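Long-range contacts in carbohydrate binding protein (Flavobacterium johnsoniae, PDB 3HZB), which binds calcium ions through this betagamma-crystallin domain and, as part of a longer protein, may also bind carbohydrate: residues Y47-Y52 against S80-I85; D22-R27 against Q53-G58; K7-T12 against D37-R42; D1-Y6 against G16-G21; L41-G46 against T62-D67. One frame throughout, in Å; residues are numbered along the deposited sequence.

Overall arrangement
From the N terminus, contact 4 closes the first hairpin, strands 3-6 and 15-18. The loop within that hairpin starts contact 3, which crosses contact 4 and reaches strand 40-43, the third strand of the same sheet. Contact 2 crosses contact 3 and ties the corner after strand 21-23 to the loop after strand 47-52. Contact 5 starts on strand 40-43, sharing Leu41 and Arg42 with contact 3. It crosses contact 2 and reaches the end of strand 60-64, so it joins the two sheets. Contact 1 closes last, crosses contacts 2 and 5, and pairs the central strands of the second sheet. Contacts 1 and 2 share one calcium ion. Contacts 3 and 5 each hold another.

Contact 1: residues Y47-Y52 against S80-I85; sequences YQAILY and SSIRVI. With CA (calcium ion), chain M.
Ile50 and Arg83 form a hydrogen-bonded pair between two antiparallel strands, 47-52 and 81-85. Ile50 N gives a nearly straight bond to Arg83 O at 2.7 Å, and Arg83 N bonds back to Ile50 O. Gln48 and Ile85 are joined in the same way. At the far end Tyr52 N donates to Ser81 O, while Tyr52 O takes the N-H of Ser80.

The tight side of the contact is the face with Ala49, Leu51, Ile82 and Val84, all buried. Leu51 and Ile82 lie side by side and point the same way, with Leu51 CD2 3.9 Å from Ile82 CG1. Ile82 CG2 reaches Ala49 CB at 4.1 Å.

The other face is nearer solvent at Gln48, Ile50, Arg83 and Ile85, while Tyr52 and Ser81 stay buried. Here Ile85 CD1 rests 4.1 Å from Ile50 CG1. The Arg83 chain passes the Tyr52 ring, with Arg83 CG 3.6 Å from Tyr52 CE2. It bends at chi3 (61°), which sets NE off the line of the chain. NH1 then donates to Tyr52 OH at 3.0 Å, and the hydroxyl lies in the guanidinium plane. NE forms a salt bridge with Asp22, so two partners fix the group. Beyond the strand end Ser80 OG, hydrogen-bonded to Asn35, binds a calcium ion at 2.6 Å; Asp36, Gln53, Lys78 and three waters complete the site.

These are the two central strands of a four-stranded sheet. Strand 60-64 flanks 47-52, and strand 21-23 flanks 81-86. The buried face packs on the other sheet, through Ile3 of strand 3-6 and Leu41 of strand 40-43.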
# COMPACT_ATOMS: atom_id res chain seq x y z
N TYR B 47 -3.30 -0.04 9.35
CA TYR B 47 -2.60 1.07 9.97
C TYR B 47 -2.62 2.27 9.05
O TYR B 47 -2.92 2.15 7.87
CB TYR B 47 -1.16 0.67 10.27
CG TYR B 47 -1.08 -0.53 11.17
CD1 TYR B 47 -1.19 -0.39 12.55
CD2 TYR B 47 -0.97 -1.81 10.64
CE1 TYR B 47 -1.20 -1.50 13.39
CE2 TYR B 47 -0.98 -2.93 11.47
CZ TYR B 47 -1.09 -2.77 12.84
OH TYR B 47 -1.09 -3.87 13.66
N GLN B 48 -2.30 3.44 9.60
CA GLN B 48 -2.28 4.65 8.80
C GLN B 48 -1.37 5.71 9.40
O GLN B 48 -1.10 5.70 10.60
CB GLN B 48 -3.70 5.20 8.63
CG GLN B 48 -4.47 5.34 9.93
CD GLN B 48 -5.92 5.69 9.70
OE1 GLN B 48 -6.74 5.64 10.61
NE2 GLN B 48 -6.25 6.06 8.46
N ALA B 49 -0.90 6.61 8.54
CA ALA B 49 -0.02 7.67 8.98
C ALA B 49 -0.69 9.03 8.82
O ALA B 49 -1.27 9.33 7.78
CB ALA B 49 1.28 7.65 8.19
N ILE B 50 -0.63 9.83 9.88
CA ILE B 50 -1.18 11.18 9.84
C ILE B 50 0.04 12.07 9.68
O ILE B 50 0.91 12.09 10.55
CB ILE B 50 -1.88 11.57 11.15
CG1 ILE B 50 -2.96 10.55 11.52
CG2 ILE B 50 -2.46 12.97 11.01
CD1 ILE B 50 -4.05 10.39 10.47
N LEU B 51 0.11 12.79 8.57
CA LEU B 51 1.26 13.67 8.32
C LEU B 51 0.96 15.08 8.79
O LEU B 51 -0.18 15.54 8.73
CB LEU B 51 1.58 13.70 6.83
CG LEU B 51 1.70 12.37 6.09
CD1 LEU B 51 2.07 12.64 4.63
CD2 LEU B 51 2.75 11.48 6.75
N TYR B 52 2.00 15.76 9.27
CA TYR B 52 1.87 17.14 9.74
C TYR B 52 2.90 18.02 9.04
O TYR B 52 4.05 17.61 8.85
CB TYR B 52 2.07 17.21 11.26
CG TYR B 52 1.03 16.46 12.06
CD1 TYR B 52 -0.12 17.11 12.52
CD2 TYR B 52 1.17 15.10 12.33
CE1 TYR B 52 -1.10 16.41 13.24
CE2 TYR B 52 0.20 14.39 13.04
CZ TYR B 52 -0.93 15.06 13.50
OH TYR B 52 -1.89 14.36 14.20
N SER B 80 7.14 17.28 8.62
CA SER B 80 7.99 17.60 9.77
C SER B 80 7.71 16.75 11.01
O SER B 80 8.52 16.72 11.94
CB SER B 80 7.88 19.08 10.12
OG SER B 80 8.55 19.85 9.15
N SER B 81 6.56 16.09 11.02
CA SER B 81 6.20 15.20 12.12
C SER B 81 5.12 14.25 11.63
O SER B 81 4.37 14.57 10.70
CB SER B 81 5.76 15.98 13.37
OG SER B 81 4.65 16.81 13.13
N ILE B 82 5.05 13.08 12.26
CA ILE B 82 4.10 12.06 11.87
C ILE B 82 3.56 11.28 13.06
O ILE B 82 4.26 11.11 14.07
CB ILE B 82 4.77 11.02 10.94
CG1 ILE B 82 5.35 11.71 9.71
CG2 ILE B 82 3.78 9.94 10.54
CD1 ILE B 82 6.17 10.79 8.83
N ARG B 83 2.33 10.81 12.93
CA ARG B 83 1.70 10.01 13.96
C ARG B 83 1.12 8.80 13.26
O ARG B 83 0.43 8.93 12.24
CB ARG B 83 0.61 10.79 14.69
CG ARG B 83 1.16 11.94 15.54
CD ARG B 83 0.04 12.68 16.24
NE ARG B 83 -0.70 11.81 17.14
CZ ARG B 83 -2.03 11.77 17.21
NH1 ARG B 83 -2.75 12.56 16.42
NH2 ARG B 83 -2.63 10.95 18.07
N VAL B 84 1.44 7.62 13.78
CA VAL B 84 0.97 6.37 13.23
C VAL B 84 -0.11 5.84 14.16
O VAL B 84 0.11 5.72 15.36
CB VAL B 84 2.13 5.34 13.14
CG1 VAL B 84 1.62 4.03 12.56
CG2 VAL B 84 3.26 5.90 12.29
N ILE B 85 -1.28 5.55 13.59
CA ILE B 85 -2.41 5.05 14.37
C ILE B 85 -3.07 3.86 13.68
O ILE B 85 -2.85 3.61 12.50
CB ILE B 85 -3.48 6.15 14.57
CG1 ILE B 85 -4.06 6.55 13.21
CG2 ILE B 85 -2.87 7.35 15.27
CD1 ILE B 85 -5.16 7.59 13.31
CA CA M . 7.65 21.16 7.15
O HOH W 1 5.92 22.44 5.59
O HOH W 2 8.99 23.53 6.45
O HOH W 3 7.18 23.48 8.50

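Contact 2: residues D22-R27 against Q53-G58; sequences DYNLAR and QDDNFG. With CA (calcium ion), chain M.
Asp55 receives the backbone N-H of Leu25, the first residue of helix 25-29. The bond from Leu25 N to Asp55 OD1 is 2.7 Å long and almost straight (175°). Asn56 N also donates to this oxygen, and the two donors reach it from opposite faces of the carboxylate plane. Water 4 links Asp55 OD2 to Ala26 N. One helix N-H meets the carboxylate directly and a second through water 4, which would help to stabilise its charge. Asp55 CG stands anti to the backbone N (chi1 -169°), turned to the helix. Beside it, Phe57 touches the strand end. Its CZ is 3.5 Å from Asp22 CB, and its CE2 is 3.6 Å from Tyr23 O.

Further out, Arg27 folds back over Tyr23. Arg27 NH1 lies 3.9 Å above the centre of that ring and donates to Asp22 O, which it meets from above the carbonyl plane. On the other segment, Ser81 holds Asp54 O and Phe57 N, and the Phe57 ring meets Tyr52 edge-to-face. Gln53 O binds a calcium ion at 2.5 Å.

A folded hairpin between strands 47-52 and 60-64, its turn held by Ser81 of a later strand, is typical of betagamma-crystallin Greek key motifs.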
# COMPACT_ATOMS: atom_id res chain seq x y z
N ASP B 22 3.84 8.29 18.13
CA ASP B 22 4.01 9.65 17.65
C ASP B 22 5.47 9.98 17.37
O ASP B 22 6.35 9.71 18.19
CB ASP B 22 3.44 10.64 18.67
CG ASP B 22 1.99 10.34 19.01
OD1 ASP B 22 1.21 10.03 18.08
OD2 ASP B 22 1.62 10.43 20.20
N TYR B 23 5.72 10.57 16.21
CA TYR B 23 7.07 10.91 15.80
C TYR B 23 7.27 12.39 15.52
O TYR B 23 6.86 12.88 14.46
CB TYR B 23 7.47 10.13 14.55
CG TYR B 23 7.52 8.63 14.72
CD1 TYR B 23 6.35 7.87 14.77
CD2 TYR B 23 8.74 7.96 14.83
CE1 TYR B 23 6.39 6.49 14.94
CE2 TYR B 23 8.80 6.58 14.99
CZ TYR B 23 7.62 5.85 15.05
OH TYR B 23 7.66 4.49 15.20
N ASN B 24 7.89 13.11 16.45
CA ASN B 24 8.18 14.51 16.19
C ASN B 24 9.46 14.48 15.35
O ASN B 24 10.00 13.41 15.09
CB ASN B 24 8.36 15.33 17.49
CG ASN B 24 9.40 14.75 18.44
OD1 ASN B 24 9.49 15.19 19.59
ND2 ASN B 24 10.18 13.79 17.98
N LEU B 25 9.94 15.64 14.91
CA LEU B 25 11.14 15.66 14.08
C LEU B 25 12.33 15.01 14.78
O LEU B 25 13.13 14.33 14.14
CB LEU B 25 11.47 17.09 13.66
CG LEU B 25 12.64 17.26 12.68
CD1 LEU B 25 12.41 16.40 11.43
CD2 LEU B 25 12.76 18.72 12.30
N ALA B 26 12.45 15.21 16.08
CA ALA B 26 13.54 14.62 16.83
C ALA B 26 13.52 13.10 16.67
O ALA B 26 14.55 12.49 16.37
CB ALA B 26 13.44 14.99 18.31
N ARG B 27 12.35 12.49 16.84
CA ARG B 27 12.26 11.04 16.72
C ARG B 27 12.51 10.59 15.28
O ARG B 27 13.13 9.54 15.07
CB ARG B 27 10.90 10.53 17.20
CG ARG B 27 10.88 9.02 17.43
CD ARG B 27 9.57 8.54 18.02
NE ARG B 27 9.59 7.09 18.25
CZ ARG B 27 8.54 6.37 18.62
NH1 ARG B 27 7.36 6.94 18.81
NH2 ARG B 27 8.68 5.06 18.81
N GLN B 53 2.49 19.22 8.66
CA GLN B 53 3.40 20.14 8.00
C GLN B 53 4.50 20.61 8.95
O GLN B 53 5.64 20.73 8.56
CB GLN B 53 2.63 21.37 7.48
CG GLN B 53 1.75 21.13 6.27
CD GLN B 53 2.54 20.96 4.98
OE1 GLN B 53 3.53 21.65 4.75
NE2 GLN B 53 2.08 20.06 4.12
N ASP B 54 4.16 20.87 10.20
CA ASP B 54 5.16 21.36 11.13
C ASP B 54 5.55 20.33 12.18
O ASP B 54 4.91 19.30 12.31
CB ASP B 54 4.65 22.64 11.82
CG ASP B 54 4.28 23.72 10.82
OD1 ASP B 54 4.92 23.80 9.75
OD2 ASP B 54 3.35 24.51 11.11
N ASP B 55 6.62 20.63 12.92
CA ASP B 55 7.09 19.72 13.96
C ASP B 55 6.08 19.72 15.10
O ASP B 55 5.23 20.61 15.19
CB ASP B 55 8.47 20.17 14.46
CG ASP B 55 9.14 19.14 15.36
OD1 ASP B 55 8.66 17.98 15.42
OD2 ASP B 55 10.16 19.48 16.00
N ASN B 56 6.17 18.72 15.96
CA ASN B 56 5.29 18.61 17.10
C ASN B 56 3.82 18.58 16.71
O ASN B 56 2.96 19.10 17.43
CB ASN B 56 5.58 19.74 18.08
CG ASN B 56 7.03 19.75 18.53
OD1 ASN B 56 7.56 18.72 18.95
ND2 ASN B 56 7.68 20.90 18.43
N PHE B 57 3.55 17.97 15.56
CA PHE B 57 2.20 17.79 15.05
C PHE B 57 1.43 19.10 14.83
O PHE B 57 0.22 19.17 15.04
CB PHE B 57 1.46 16.86 16.01
CG PHE B 57 2.35 15.77 16.56
CD1 PHE B 57 2.60 15.68 17.92
CD2 PHE B 57 3.01 14.90 15.69
CE1 PHE B 57 3.51 14.74 18.42
CE2 PHE B 57 3.92 13.96 16.18
CZ PHE B 57 4.17 13.88 17.54
N GLY B 58 2.16 20.12 14.38
CA GLY B 58 1.54 21.41 14.13
C GLY B 58 1.25 21.62 12.66
O GLY B 58 1.74 20.87 11.81
CA CA M . 7.65 21.16 7.15
O HOH W 4 11.23 17.56 17.50
O HOH W 1 5.92 22.44 5.59
O HOH W 3 7.18 23.48 8.50
O HOH W 2 8.99 23.53 6.45

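Contact 3: residues K7-T12 against D37-R42; sequences KDCNYT and DISSLR. With CA (calcium ion), chain L.
Lys7 crosses the carboxylate of Asp37 at a slant, and its whole side chain stays near OD1. Lys7 CB is 4.0 Å from Asp37 OD1, CG comes to 3.2 Å from it, and CD moves back to 3.8 Å. CE lies about as far from both carboxylate oxygens. The chain is extended up to CE, and a turn at chi4 (71°) then brings NZ back. NZ forms a salt bridge to Asp37 OD1 at 2.9 Å, on the syn side, and a weak bond to OD2.

The backbones of the same two residues serve the metal. Lys7 O binds a calcium ion at 2.4 Å, next to Asp37 O. Ser39 OG, also hydrogen-bonded to Asn76, binds it at 2.5 Å, and Asp77 and three waters complete the site. Asp37 OD2 takes a bond from water 7, and Asp8 OD1 takes one from water 5. Both are metal waters.

Farther on, Ser40 OG donates to Asp8 O at 2.7 Å and weakly accepts from Tyr11 N. Tyr11 meets Leu41 O at its ring edge. Arg42 makes an off-centre cation-pi contact, with CZ 4.5 Å from the Tyr11 ring centroid. Arg42 NH1 bonds to Asn65 of the second subunit. Cys9 forms a disulfide with Cys70.

Asp36 to Ser40 belong to the N/D-N/D-X-X-S/T-S calcium motif of betagamma-crystallins, in which Asp37 binds through its backbone oxygen and Ser39 through its hydroxyl. Several oxygens gather here, and calcium would offset their mutual repulsion. The Asp37 carboxylate reaches the ion through water, and its charge is probably balanced by Lys7.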
# COMPACT_ATOMS: atom_id res chain seq x y z
N LYS B 7 12.79 8.47 1.32
CA LYS B 7 13.35 9.75 0.92
C LYS B 7 12.90 10.11 -0.49
O LYS B 7 12.58 11.25 -0.76
CB LYS B 7 14.88 9.70 0.98
CG LYS B 7 15.56 11.03 0.69
CD LYS B 7 17.08 10.87 0.70
CE LYS B 7 17.79 12.21 0.53
NZ LYS B 7 17.66 13.05 1.75
N ASP B 8 12.88 9.14 -1.40
CA ASP B 8 12.49 9.40 -2.78
C ASP B 8 11.15 8.80 -3.17
O ASP B 8 10.60 7.96 -2.46
CB ASP B 8 13.54 8.86 -3.75
CG ASP B 8 14.89 9.51 -3.58
OD1 ASP B 8 14.94 10.66 -3.08
OD2 ASP B 8 15.90 8.89 -3.95
N CYS B 9 10.63 9.23 -4.31
CA CYS B 9 9.37 8.70 -4.82
C CYS B 9 9.58 7.26 -5.26
O CYS B 9 10.72 6.81 -5.41
CB CYS B 9 8.87 9.58 -5.98
SG CYS B 9 8.07 11.08 -5.34
N ASN B 10 8.49 6.52 -5.43
CA ASN B 10 8.56 5.13 -5.86
C ASN B 10 9.24 4.21 -4.84
O ASN B 10 9.91 3.24 -5.21
CB ASN B 10 9.27 5.03 -7.20
CG ASN B 10 8.48 5.67 -8.32
OD1 ASN B 10 9.05 6.12 -9.32
ND2 ASN B 10 7.16 5.71 -8.16
N TYR B 11 9.07 4.53 -3.56
CA TYR B 11 9.62 3.72 -2.48
C TYR B 11 11.11 3.41 -2.61
O TYR B 11 11.52 2.25 -2.52
CB TYR B 11 8.82 2.41 -2.37
CG TYR B 11 7.33 2.62 -2.59
CD1 TYR B 11 6.70 2.13 -3.73
CD2 TYR B 11 6.58 3.36 -1.68
CE1 TYR B 11 5.34 2.37 -3.97
CE2 TYR B 11 5.22 3.61 -1.91
CZ TYR B 11 4.61 3.12 -3.06
OH TYR B 11 3.29 3.42 -3.30
N THR B 12 11.91 4.45 -2.81
CA THR B 12 13.35 4.31 -2.95
C THR B 12 14.04 5.38 -2.10
O THR B 12 13.38 6.29 -1.59
CB THR B 12 13.80 4.48 -4.42
OG1 THR B 12 13.42 5.77 -4.89
CG2 THR B 12 13.15 3.41 -5.30
N ASP B 37 11.63 16.11 3.77
CA ASP B 37 12.39 15.19 2.92
C ASP B 37 11.64 13.96 2.44
O ASP B 37 11.96 13.40 1.40
CB ASP B 37 13.64 14.75 3.71
CG ASP B 37 14.69 14.09 2.84
OD1 ASP B 37 15.15 12.99 3.20
OD2 ASP B 37 15.07 14.68 1.80
N ILE B 38 10.64 13.51 3.19
CA ILE B 38 9.89 12.32 2.79
C ILE B 38 9.14 12.51 1.47
O ILE B 38 8.55 13.57 1.24
CB ILE B 38 8.91 11.89 3.91
CG1 ILE B 38 9.70 11.49 5.15
CG2 ILE B 38 8.04 10.73 3.43
CD1 ILE B 38 8.84 11.24 6.39
N SER B 39 9.17 11.50 0.61
CA SER B 39 8.49 11.57 -0.69
C SER B 39 7.52 10.43 -1.00
O SER B 39 6.65 10.58 -1.85
CB SER B 39 9.52 11.66 -1.81
OG SER B 39 10.09 12.95 -1.83
N SER B 40 7.67 9.30 -0.33
CA SER B 40 6.75 8.19 -0.55
C SER B 40 6.63 7.38 0.73
O SER B 40 7.48 7.48 1.62
CB SER B 40 7.19 7.31 -1.74
OG SER B 40 8.43 6.67 -1.52
N LEU B 41 5.56 6.60 0.83
CA LEU B 41 5.34 5.78 2.02
C LEU B 41 4.61 4.48 1.72
O LEU B 41 3.71 4.44 0.89
CB LEU B 41 4.47 6.52 3.05
CG LEU B 41 4.74 7.94 3.55
CD1 LEU B 41 4.31 8.96 2.51
CD2 LEU B 41 3.93 8.14 4.82
N ARG B 42 5.01 3.43 2.42
CA ARG B 42 4.34 2.15 2.29
C ARG B 42 3.56 2.05 3.59
O ARG B 42 4.08 2.34 4.66
CB ARG B 42 5.33 0.99 2.21
CG ARG B 42 5.95 0.76 0.84
CD ARG B 42 6.89 -0.43 0.90
NE ARG B 42 7.65 -0.61 -0.34
CZ ARG B 42 7.19 -1.21 -1.43
NH1 ARG B 42 5.95 -1.71 -1.45
NH2 ARG B 42 7.96 -1.32 -2.50
CA CA L . 12.34 13.66 -1.03
O HOH W 5 13.50 12.86 -3.42
O HOH W 6 10.58 -0.29 -1.62
O HOH W 7 14.69 14.71 -0.64
O HOH W 8 12.18 15.13 -3.21

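Contact 4: residues D1-Y6 against G16-G21; sequences DVITVY and GGLTIG
Asp1 starts the contact by lying against Gly17 and Thr19. Its carboxylate sits close over the glycine backbone, with Asp1 OD1 3.4 Å from Gly17 C. The same oxygen touches the methyl CG2 of Thr19.

Val2 and Ile3 both face Leu18, which makes a classic beta bulge. Ile3 N bonds to Leu18 O at 3.2 Å, and Val2 N reaches the same oxygen only weakly. The Val2 side chain touches Tyr47 and Val84. Ile3 O accepts from Leu18 N at 2.7 Å, and this bond is nearly straight. The side chains of Ile3 and Leu18 meet on the face they share with Val5, with Ile3 CG2 4.2 Å from Leu18 CD1.

Thr4 is on the opposite face, across from Gly17. Its methyl CG2 lies 3.7 Å from Gly16 O. Its hydroxyl bonds to Gln45 of the second subunit.

Val5 returns to the face with Ile3 and Leu18 and forms a hydrogen-bonded pair with Gly16. Val5 CG2 stands between the backbone N and the carbonyl carbon, 3.5 Å from Gly16 O. Val5 CG1 meets Leu18 CD1 at 3.9 Å, and the two side chains cross at about a right angle.

Val33, Ile38, Leu41 and Val84 pack on this apolar face. Strands 3-6 and 15-18 form an antiparallel hairpin, consistent with the opening hairpin of a Greek key motif in the betagamma-crystallin fold.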
# COMPACT_ATOMS: atom_id res chain seq x y z
N ASP B 1 7.65 -3.12 11.45
CA ASP B 1 7.21 -1.76 11.04
C ASP B 1 6.01 -1.82 10.11
O ASP B 1 6.07 -2.42 9.04
CB ASP B 1 8.36 -1.02 10.35
CG ASP B 1 9.57 -0.85 11.24
OD1 ASP B 1 9.42 -0.30 12.35
OD2 ASP B 1 10.67 -1.27 10.83
N VAL B 2 4.92 -1.18 10.52
CA VAL B 2 3.70 -1.17 9.72
C VAL B 2 3.71 -0.04 8.71
O VAL B 2 2.87 0.02 7.82
CB VAL B 2 2.46 -1.03 10.62
CG1 VAL B 2 2.32 -2.27 11.50
CG2 VAL B 2 2.58 0.22 11.47
N ILE B 3 4.67 0.87 8.85
CA ILE B 3 4.78 2.00 7.94
C ILE B 3 6.24 2.31 7.64
O ILE B 3 7.08 2.34 8.54
CB ILE B 3 4.11 3.26 8.51
CG1 ILE B 3 2.59 3.04 8.58
CG2 ILE B 3 4.44 4.47 7.66
CD1 ILE B 3 1.82 4.18 9.18
N THR B 4 6.55 2.51 6.37
CA THR B 4 7.91 2.84 5.97
C THR B 4 7.85 4.14 5.17
O THR B 4 7.04 4.28 4.26
CB THR B 4 8.54 1.73 5.10
OG1 THR B 4 8.56 0.50 5.85
CG2 THR B 4 9.97 2.09 4.73
N VAL B 5 8.69 5.10 5.54
CA VAL B 5 8.73 6.37 4.84
C VAL B 5 10.02 6.44 4.04
O VAL B 5 11.10 6.12 4.56
CB VAL B 5 8.64 7.55 5.83
CG1 VAL B 5 7.31 7.50 6.54
CG2 VAL B 5 9.79 7.48 6.85
N TYR B 6 9.91 6.84 2.78
CA TYR B 6 11.08 6.90 1.91
C TYR B 6 11.49 8.30 1.51
O TYR B 6 10.65 9.19 1.36
CB TYR B 6 10.84 6.08 0.64
CG TYR B 6 10.53 4.63 0.87
CD1 TYR B 6 9.25 4.22 1.25
CD2 TYR B 6 11.51 3.65 0.71
CE1 TYR B 6 8.95 2.89 1.46
CE2 TYR B 6 11.22 2.30 0.92
CZ TYR B 6 9.94 1.93 1.29
OH TYR B 6 9.63 0.61 1.51
N GLY B 16 12.86 4.93 6.62
CA GLY B 16 12.73 4.81 8.06
C GLY B 16 11.49 3.98 8.36
O GLY B 16 10.45 4.19 7.75
N GLY B 17 11.60 3.05 9.30
CA GLY B 17 10.47 2.22 9.65
C GLY B 17 9.76 2.76 10.87
O GLY B 17 10.40 3.08 11.88
N LEU B 18 8.43 2.87 10.79
CA LEU B 18 7.64 3.39 11.90
C LEU B 18 6.61 2.37 12.38
O LEU B 18 6.14 1.53 11.61
CB LEU B 18 6.90 4.66 11.49
CG LEU B 18 7.64 5.73 10.67
CD1 LEU B 18 6.67 6.87 10.35
CD2 LEU B 18 8.84 6.25 11.44
N THR B 19 6.26 2.45 13.66
CA THR B 19 5.25 1.58 14.25
C THR B 19 4.24 2.51 14.91
O THR B 19 4.36 3.73 14.80
CB THR B 19 5.85 0.62 15.31
OG1 THR B 19 6.54 1.38 16.32
CG2 THR B 19 6.82 -0.35 14.66
N ILE B 20 3.25 1.94 15.58
CA ILE B 20 2.24 2.76 16.25
C ILE B 20 2.94 3.74 17.19
O ILE B 20 3.84 3.36 17.93
CB ILE B 20 1.28 1.88 17.08
CG1 ILE B 20 0.38 1.06 16.13
CG2 ILE B 20 0.44 2.74 18.01
CD1 ILE B 20 -0.55 1.91 15.29
N GLY B 21 2.52 5.00 17.14
CA GLY B 21 3.14 5.98 18.01
C GLY B 21 3.27 7.36 17.38
O GLY B 21 2.89 7.56 16.22

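Contact 5: residues L41-G46 against T62-D67; sequences LRITQG and TVINSD. With CA (calcium ion), chain K.
Asp67 holds the backbone of Ile43 through one carboxylate oxygen. Ile43 N donates to Asp67 OD1 at 2.7 Å and comes nearly along the C-O bond direction. The same oxygen binds a calcium ion at 2.9 Å, and Ile43 O binds it at an equal distance. Asp67 CG stands anti to its carbonyl carbon (chi1 -62°), which brings the carboxylate beside strand 40-43. A small chi2 (-19°) turns OD1 to both the N-H and the metal. OD2 takes a bond from water 9, and this water accepts from Arg42 NH1, which also bonds Asn65 of the second subunit. The guanidinium and carboxylate planes are 81° apart, and the charges stay 4.4 Å from each other, from Arg42 NH1 to Asp67 OD2.

Leu41 packs loosely on Ile64, with Leu41 CD2 4.4 Å from Ile64 CG1. Asp67 CA also makes a CA-H...O contact to Leu41 O at 3.4 Å. The Ile43 side chain is modelled with an unusual chi1 and impossibly short carbon contacts, so its placement is doubtful.

Ile43 and Asp67 of the second subunit bind the same ion. The arrangement is a calcium site shared between two subunits, where a strand end of one sheet meets the loop that leaves the other.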
# COMPACT_ATOMS: atom_id res chain seq x y z
N LEU B 41 5.56 6.60 0.83
CA LEU B 41 5.34 5.78 2.02
C LEU B 41 4.61 4.48 1.72
O LEU B 41 3.71 4.44 0.89
CB LEU B 41 4.47 6.52 3.05
CG LEU B 41 4.74 7.94 3.55
CD1 LEU B 41 4.31 8.96 2.51
CD2 LEU B 41 3.93 8.14 4.82
N ARG B 42 5.01 3.43 2.42
CA ARG B 42 4.34 2.15 2.29
C ARG B 42 3.56 2.05 3.59
O ARG B 42 4.08 2.34 4.66
CB ARG B 42 5.33 0.99 2.21
CG ARG B 42 5.95 0.76 0.84
CD ARG B 42 6.89 -0.43 0.90
NE ARG B 42 7.65 -0.61 -0.34
CZ ARG B 42 7.19 -1.21 -1.43
NH1 ARG B 42 5.95 -1.71 -1.45
NH2 ARG B 42 7.96 -1.32 -2.50
N ILE B 43 2.29 1.67 3.50
CA ILE B 43 1.50 1.54 4.71
C ILE B 43 0.77 0.21 4.76
O ILE B 43 -0.04 -0.12 3.89
CB ILE B 43 0.55 2.74 4.88
CG1 ILE B 43 -0.76 2.30 5.52
CG2 ILE B 43 0.37 3.46 3.56
CD1 ILE B 43 -1.67 3.44 5.81
N THR B 44 1.09 -0.57 5.79
CA THR B 44 0.49 -1.88 5.98
C THR B 44 -0.98 -1.77 6.33
O THR B 44 -1.39 -0.95 7.15
CB THR B 44 1.23 -2.66 7.09
OG1 THR B 44 2.58 -2.89 6.68
CG2 THR B 44 0.55 -4.01 7.34
N GLN B 45 -1.78 -2.60 5.67
CA GLN B 45 -3.22 -2.63 5.89
C GLN B 45 -3.50 -2.70 7.39
O GLN B 45 -2.84 -3.45 8.11
CB GLN B 45 -3.81 -3.85 5.20
CG GLN B 45 -5.32 -3.85 5.11
CD GLN B 45 -5.83 -5.16 4.55
OE1 GLN B 45 -5.23 -5.73 3.64
NE2 GLN B 45 -6.95 -5.63 5.08
N GLY B 46 -4.47 -1.92 7.84
CA GLY B 46 -4.82 -1.92 9.25
C GLY B 46 -4.17 -0.79 10.02
O GLY B 46 -4.44 -0.60 11.21
N THR B 62 -2.79 15.45 6.91
CA THR B 62 -3.40 14.64 5.87
C THR B 62 -3.20 13.19 6.29
O THR B 62 -2.29 12.89 7.07
CB THR B 62 -2.76 14.87 4.48
OG1 THR B 62 -3.57 14.26 3.48
CG2 THR B 62 -1.36 14.28 4.42
N VAL B 63 -4.06 12.31 5.81
CA VAL B 63 -3.96 10.90 6.16
C VAL B 63 -3.49 10.07 4.98
O VAL B 63 -3.97 10.23 3.86
CB VAL B 63 -5.33 10.34 6.61
CG1 VAL B 63 -5.18 8.88 7.02
CG2 VAL B 63 -5.88 11.16 7.75
N ILE B 64 -2.53 9.19 5.23
CA ILE B 64 -2.03 8.30 4.19
C ILE B 64 -2.44 6.93 4.70
O ILE B 64 -1.84 6.39 5.63
CB ILE B 64 -0.49 8.37 4.07
CG1 ILE B 64 -0.03 9.82 3.92
CG2 ILE B 64 -0.04 7.54 2.86
CD1 ILE B 64 -0.60 10.55 2.72
N ASN B 65 -3.49 6.36 4.10
CA ASN B 65 -3.99 5.06 4.53
C ASN B 65 -3.76 3.93 3.53
O ASN B 65 -4.35 2.86 3.66
CB ASN B 65 -5.47 5.15 4.89
CG ASN B 65 -6.26 5.92 3.86
OD1 ASN B 65 -6.08 5.74 2.66
ND2 ASN B 65 -7.16 6.79 4.33
N SER B 66 -2.91 4.18 2.55
CA SER B 66 -2.55 3.20 1.53
C SER B 66 -1.25 3.70 0.91
O SER B 66 -0.97 4.90 0.95
CB SER B 66 -3.66 3.09 0.46
OG SER B 66 -3.84 4.32 -0.22
N ASP B 67 -0.45 2.79 0.35
CA ASP B 67 0.82 3.18 -0.25
C ASP B 67 0.69 4.40 -1.14
O ASP B 67 -0.23 4.49 -1.97
CB ASP B 67 1.40 2.03 -1.09
CG ASP B 67 1.70 0.79 -0.27
OD1 ASP B 67 1.80 0.90 0.97
OD2 ASP B 67 1.84 -0.30 -0.87
CA CA K . 0.68 -1.68 1.62
O HOH W 9 3.67 -1.96 0.28
O HOH W 10 2.92 -2.26 3.32